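Local structure of hypothetical protein MJ0764 (2B8M) at residues 49-54 with 82-87. The protein is of unknown function but belongs to the RmlC-like cupin family and folds as a double-stranded beta-helix. Numbering follows the deposited sequence.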
loop_
_atom_site.group_PDB
_atom_site.type_symbol
_atom_site.label_atom_id
_atom_site.label_comp_id
_atom_site.label_asym_id
_atom_site.label_seq_id
_atom_site.Cartn_x
_atom_site.Cartn_y
_atom_site.Cartn_z
ATOM N N VAL A 49 3.849 3.941 -10.343
ATOM C CA VAL A 49 3.321 2.709 -9.702
ATOM C C VAL A 49 4.265 2.171 -8.658
ATOM O O VAL A 49 5.473 2.108 -8.874
ATOM C CB VAL A 49 3.074 1.599 -10.747
ATOM C CG1 VAL A 49 2.629 0.246 -10.100
ATOM C CG2 VAL A 49 2.081 2.068 -11.786
ATOM N N HIS A 50 3.686 1.761 -7.538
ATOM C CA HIS A 50 4.354 0.915 -6.559
ATOM C C HIS A 50 3.536 -0.319 -6.234
ATOM O O HIS A 50 2.340 -0.231 -5.962
ATOM C CB HIS A 50 4.690 1.661 -5.265
ATOM C CG HIS A 50 5.713 2.723 -5.427
ATOM N ND1 HIS A 50 5.391 3.987 -5.868
ATOM C CD2 HIS A 50 7.060 2.709 -5.257
ATOM C CE1 HIS A 50 6.497 4.720 -5.914
ATOM N NE2 HIS A 50 7.522 3.956 -5.597
ATOM N N LEU A 51 4.218 -1.448 -6.304
ATOM C CA LEU A 51 3.659 -2.772 -6.150
ATOM C C LEU A 51 4.136 -3.257 -4.786
ATOM O O LEU A 51 5.320 -3.440 -4.572
ATOM C CB LEU A 51 4.182 -3.707 -7.273
ATOM C CG LEU A 51 3.856 -3.209 -8.681
ATOM C CD1 LEU A 51 4.525 -4.114 -9.703
ATOM C CD2 LEU A 51 2.361 -3.145 -8.880
ATOM N N ILE A 52 3.209 -3.451 -3.852
ATOM C CA ILE A 52 3.570 -3.875 -2.502
ATOM C C ILE A 52 3.251 -5.359 -2.366
ATOM O O ILE A 52 2.087 -5.766 -2.269
ATOM C CB ILE A 52 2.805 -3.046 -1.422
ATOM C CG1 ILE A 52 3.058 -1.539 -1.565
ATOM C CG2 ILE A 52 3.211 -3.556 -0.055
ATOM C CD1 ILE A 52 2.113 -0.664 -0.763
ATOM N N ILE A 53 4.281 -6.179 -2.367
ATOM C CA ILE A 53 4.060 -7.633 -2.440
ATOM C C ILE A 53 3.968 -8.223 -1.052
ATOM O O ILE A 53 4.942 -8.167 -0.288
ATOM C CB ILE A 53 5.160 -8.296 -3.237
ATOM C CG1 ILE A 53 5.285 -7.605 -4.604
ATOM C CG2 ILE A 53 4.881 -9.794 -3.412
ATOM C CD1 ILE A 53 6.309 -8.175 -5.455
ATOM N N ILE A 54 2.823 -8.807 -0.705
ATOM C CA ILE A 54 2.675 -9.369 0.630
ATOM C C ILE A 54 2.601 -10.880 0.705
ATOM O O ILE A 54 2.711 -11.409 1.806
ATOM C CB ILE A 54 1.535 -8.730 1.399
ATOM C CG1 ILE A 54 0.208 -8.980 0.700
ATOM C CG2 ILE A 54 1.744 -7.175 1.550
ATOM C CD1 ILE A 54 -0.982 -8.711 1.700
ATOM N N VAL A 82 5.463 2.989 -18.814
ATOM C CA VAL A 82 6.347 1.849 -18.977
ATOM C C VAL A 82 5.488 0.594 -19.263
ATOM O O VAL A 82 4.513 0.308 -18.526
ATOM C CB VAL A 82 7.200 1.628 -17.688
ATOM C CG1 VAL A 82 7.952 0.301 -17.717
ATOM C CG2 VAL A 82 8.192 2.753 -17.483
ATOM N N LYS A 83 5.871 -0.168 -20.281
ATOM C CA LYS A 83 5.188 -1.404 -20.625
ATOM C C LYS A 83 5.506 -2.466 -19.608
ATOM O O LYS A 83 6.701 -2.755 -19.355
ATOM C CB LYS A 83 5.606 -1.899 -21.991
ATOM C CG LYS A 83 4.814 -3.084 -22.464
ATOM C CD LYS A 83 4.893 -3.264 -23.967
ATOM C CE LYS A 83 6.310 -3.327 -24.490
ATOM N NZ LYS A 83 6.379 -3.620 -25.926
HETATM N N MSE A 84 4.457 -3.005 -19.005
HETATM C CA MSE A 84 4.621 -3.999 -17.962
HETATM C C MSE A 84 3.698 -5.193 -18.077
HETATM O O MSE A 84 2.582 -5.134 -18.633
HETATM C CB MSE A 84 4.385 -3.395 -16.584
HETATM C CG MSE A 84 3.019 -2.755 -16.442
HETATM SE SE MSE A 84 2.834 -1.725 -14.780
HETATM C CE MSE A 84 3.053 -3.136 -13.596
ATOM N N LEU A 85 4.211 -6.295 -17.563
ATOM C CA LEU A 85 3.421 -7.502 -17.381
ATOM C C LEU A 85 3.725 -8.129 -16.023
ATOM O O LEU A 85 4.911 -8.319 -15.677
ATOM C CB LEU A 85 3.788 -8.503 -18.432
ATOM C CG LEU A 85 3.119 -9.863 -18.335
ATOM C CD1 LEU A 85 1.637 -9.683 -18.473
ATOM C CD2 LEU A 85 3.702 -10.812 -19.324
ATOM N N ILE A 86 2.650 -8.427 -15.286
ATOM C CA ILE A 86 2.716 -9.111 -14.018
ATOM C C ILE A 86 2.151 -10.484 -14.156
ATOM O O ILE A 86 0.976 -10.652 -14.495
ATOM C CB ILE A 86 1.915 -8.355 -12.932
ATOM C CG1 ILE A 86 2.574 -7.001 -12.623
ATOM C CG2 ILE A 86 1.801 -9.142 -11.647
ATOM C CD1 ILE A 86 1.688 -6.109 -11.754
ATOM N N GLN A 87 2.964 -11.462 -13.808
ATOM C CA GLN A 87 2.589 -12.869 -13.828
ATOM C C GLN A 87 2.896 -13.535 -12.496
ATOM O O GLN A 87 3.829 -13.140 -11.796
ATOM C CB GLN A 87 3.365 -13.624 -14.902
ATOM C CG GLN A 87 3.255 -13.109 -16.314
ATOM C CD GLN A 87 4.195 -13.869 -17.191
ATOM O OE1 GLN A 87 3.788 -14.752 -17.975
ATOM N NE2 GLN A 87 5.472 -13.570 -17.056
#
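In the interior of the cupin double-stranded beta-helix, Leu51 of strand 49-55 meets Ile86 and selenomethionine Met84 of strand 83-87. The two strands belong to the two facing sheets of the barrel. Their nearest CA atoms, those of Leu51 and Ile86, lie 10.1 Å apart, and no hydrogen bond joins the segments, so the contact is made by apolar side chains alone. Leu51 and Ile86 approach tip to tip, with CD1 of Leu51 4.0 Å from CD1 of Ile86. The other Leu51 branch, CD2, lies 4.2 Å from the same Ile86 methyl, which therefore faces both arms of the leucine fork. In Ile86 it is the longer CG1 branch that reaches across: CG1 stands opposite the carbonyl carbon (chi1 -67°), and the nearly extended chi2 of 169° carries CD1 outward.

The third partner comes in by its end. CE of Met84 lies 4.3 Å from Leu51 CD1, and a bend at the last torsion (chi3 -63°) turns this methyl out of line with the chain. Within its own strand, CE of Met84 is also 3.8 Å from CD1 of Ile86, so three terminal methyls form a compact triangle.

The contact joins the two antiparallel sheets that pack face to face in the double-stranded beta-helix, one holding strand 49-55 and the other strand 83-87. Strand 57-62, in the same sheet as Met84, adds side chains to the cluster: Met58 touches Leu51, Leu60 touches Ile86 and Leu62 touches Met84. Val98 of strand 93-100, beside strand 49-55, packs on Leu51. All three contacting residues are buried, and a bound 1,2-ethanediol, probably from the crystallisation liquor, sits about 3 Å from the side chain of Met84.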